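PDB 2QHA: beta-1,4-mannanase from Bacillus subtilis, which probably hydrolyses internal beta-1,4-mannosidic linkages at random in mannans, galactomannans and glucomannans. Local coordinates for residues M18-H23 against S330-V335. Numbering follows the deposited sequence.
Sequences MNWLAH and SLTPIV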
loop_
_atom_site.group_PDB
_atom_site.type_symbol
_atom_site.label_atom_id
_atom_site.label_comp_id
_atom_site.label_asym_id
_atom_site.label_seq_id
_atom_site.Cartn_x
_atom_site.Cartn_y
_atom_site.Cartn_z
ATOM N N MET A 18 -10.783 2.225 -10.164
ATOM C CA MET A 18 -10.520 3.454 -9.413
ATOM C C MET A 18 -11.810 4.242 -9.168
ATOM O O MET A 18 -12.073 4.688 -8.053
ATOM C CB MET A 18 -9.500 4.330 -10.148
ATOM C CG MET A 18 -9.105 5.585 -9.370
ATOM S SD MET A 18 -8.339 5.209 -7.786
ATOM C CE MET A 18 -9.242 6.255 -6.656
ATOM N N ASN A 19 -12.612 4.404 -10.215
ATOM C CA ASN A 19 -13.874 5.132 -10.102
ATOM C C ASN A 19 -14.811 4.443 -9.107
ATOM O O ASN A 19 -15.443 5.093 -8.265
ATOM C CB ASN A 19 -14.529 5.252 -11.483
ATOM C CG ASN A 19 -15.779 6.108 -11.467
ATOM O OD1 ASN A 19 -15.765 7.237 -10.982
ATOM N ND2 ASN A 19 -16.865 5.576 -12.013
ATOM N N TRP A 20 -14.863 3.116 -9.187
ATOM C CA TRP A 20 -15.711 2.319 -8.308
ATOM C C TRP A 20 -15.262 2.480 -6.853
ATOM O O TRP A 20 -16.087 2.717 -5.966
ATOM C CB TRP A 20 -15.683 0.862 -8.769
ATOM C CG TRP A 20 -16.545 -0.087 -7.999
ATOM C CD1 TRP A 20 -17.854 -0.390 -8.244
ATOM C CD2 TRP A 20 -16.152 -0.870 -6.867
ATOM N NE1 TRP A 20 -18.303 -1.329 -7.333
ATOM C CE2 TRP A 20 -17.274 -1.639 -6.478
ATOM C CE3 TRP A 20 -14.954 -1.005 -6.147
ATOM C CZ2 TRP A 20 -17.236 -2.519 -5.398
ATOM C CZ3 TRP A 20 -14.913 -1.885 -5.075
ATOM C CH2 TRP A 20 -16.050 -2.621 -4.701
ATOM N N LEU A 21 -13.958 2.379 -6.604
ATOM C CA LEU A 21 -13.445 2.549 -5.242
ATOM C C LEU A 21 -13.806 3.913 -4.669
ATOM O O LEU A 21 -14.198 4.026 -3.508
ATOM C CB LEU A 21 -11.927 2.377 -5.201
ATOM C CG LEU A 21 -11.375 0.968 -5.398
ATOM C CD1 LEU A 21 -9.875 1.073 -5.565
ATOM C CD2 LEU A 21 -11.726 0.045 -4.227
ATOM N N ALA A 22 -13.655 4.958 -5.480
ATOM C CA ALA A 22 -13.887 6.317 -5.007
ATOM C C ALA A 22 -15.320 6.560 -4.532
ATOM O O ALA A 22 -15.545 7.407 -3.661
ATOM C CB ALA A 22 -13.512 7.324 -6.079
ATOM N N HIS A 23 -16.271 5.822 -5.100
ATOM C CA HIS A 23 -17.697 6.012 -4.781
ATOM C C HIS A 23 -18.206 5.164 -3.616
ATOM O O HIS A 23 -19.376 5.283 -3.219
ATOM C CB HIS A 23 -18.561 5.709 -5.999
ATOM C CG HIS A 23 -18.535 6.767 -7.054
ATOM N ND1 HIS A 23 -17.535 6.855 -7.999
ATOM C CD2 HIS A 23 -19.413 7.760 -7.337
ATOM C CE1 HIS A 23 -17.789 7.870 -8.808
ATOM N NE2 HIS A 23 -18.928 8.426 -8.436
ATOM N N SER A 330 -19.179 -7.834 -14.032
ATOM C CA SER A 330 -19.132 -6.387 -13.842
ATOM C C SER A 330 -19.125 -6.062 -12.353
ATOM O O SER A 330 -19.728 -6.779 -11.558
ATOM C CB SER A 330 -20.334 -5.715 -14.508
ATOM O OG SER A 330 -20.301 -5.883 -15.916
ATOM N N LEU A 331 -18.448 -4.979 -11.973
ATOM C CA LEU A 331 -18.454 -4.552 -10.571
ATOM C C LEU A 331 -19.873 -4.184 -10.138
ATOM O O LEU A 331 -20.718 -3.832 -10.964
ATOM C CB LEU A 331 -17.485 -3.390 -10.335
ATOM C CG LEU A 331 -15.985 -3.659 -10.548
ATOM C CD1 LEU A 331 -15.206 -2.359 -10.454
ATOM C CD2 LEU A 331 -15.432 -4.699 -9.556
ATOM N N THR A 332 -20.154 -4.298 -8.845
ATOM C CA THR A 332 -21.477 -3.943 -8.338
ATOM C C THR A 332 -21.748 -2.452 -8.591
ATOM O O THR A 332 -20.803 -1.654 -8.682
ATOM C CB THR A 332 -21.593 -4.256 -6.846
ATOM O OG1 THR A 332 -20.515 -3.618 -6.158
ATOM C CG2 THR A 332 -21.529 -5.764 -6.595
ATOM N N PRO A 333 -23.031 -2.067 -8.743
ATOM C CA PRO A 333 -23.367 -0.703 -9.153
ATOM C C PRO A 333 -22.765 0.388 -8.275
ATOM O O PRO A 333 -22.746 0.285 -7.042
ATOM C CB PRO A 333 -24.902 -0.687 -9.073
ATOM C CG PRO A 333 -25.280 -2.102 -9.332
ATOM C CD PRO A 333 -24.243 -2.899 -8.600
ATOM N N ILE A 334 -22.275 1.433 -8.930
ATOM C CA ILE A 334 -21.854 2.640 -8.244
ATOM C C ILE A 334 -23.066 3.369 -7.659
ATOM O O ILE A 334 -24.142 3.400 -8.265
ATOM C CB ILE A 334 -21.036 3.544 -9.201
ATOM C CG1 ILE A 334 -19.597 3.009 -9.314
ATOM C CG2 ILE A 334 -21.048 5.016 -8.755
ATOM C CD1 ILE A 334 -18.746 3.740 -10.310
ATOM N N VAL A 335 -22.883 3.921 -6.465
ATOM C CA VAL A 335 -23.875 4.785 -5.842
ATOM C C VAL A 335 -23.290 6.190 -5.823
ATOM O O VAL A 335 -22.151 6.397 -5.385
ATOM C CB VAL A 335 -24.205 4.311 -4.409
ATOM C CG1 VAL A 335 -25.164 5.265 -3.721
ATOM C CG2 VAL A 335 -24.807 2.912 -4.436
HETATM O O HOH W 1 -20.693 3.143 -4.733
#
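An aromatic-aliphatic contact with a bent indole hydrogen bond joins W20, in the last turn of helix 12-22, and H23, which follows A22, to L331, T332 and I334 near the end of the modelled chain, beside a zinc site of this TIM-barrel enzyme. The indole of W20 carries most of the contact. With CG anti to the backbone N (chi1 -178°), it reaches past the helix surface to the tail, where NE1 donates to T332 O at 2.9 Å. The acceptor lies in the ring plane, but the N-H...O angle of 131° makes the bond bent, and a weak second one runs from NE1 to T332 OG1, which also bonds to R27. L331 lies over one face: its CD1 is 3.6 Å from W20 CG, and its CB makes a CH-pi contact with the five-membered ring. An alanine in place of W20 would probably open a gap beside L331 and leave T332 O without the donor it takes from the indole. Three residues after W20, H23 offers a second flat group, met by I334. CG2 of I334 sits 3.7 Å from the centroid of the H23 ring, a CH-pi contact over one face. The zinc ion is bound by NE2 of this imidazole together with H1 and E336, the residue following V335, so the metal links the N-terminal residue to the end of the modelled chain. A water accepts from V335 N and donates weakly to H23 O, adding a bridge between the backbones. Zinc at NE2 and a bond at the other nitrogen together hold the imidazole's rotation: H23 ND1 donates to N19 O at 2.7 Å, nearly straight at 175° and in the ring plane.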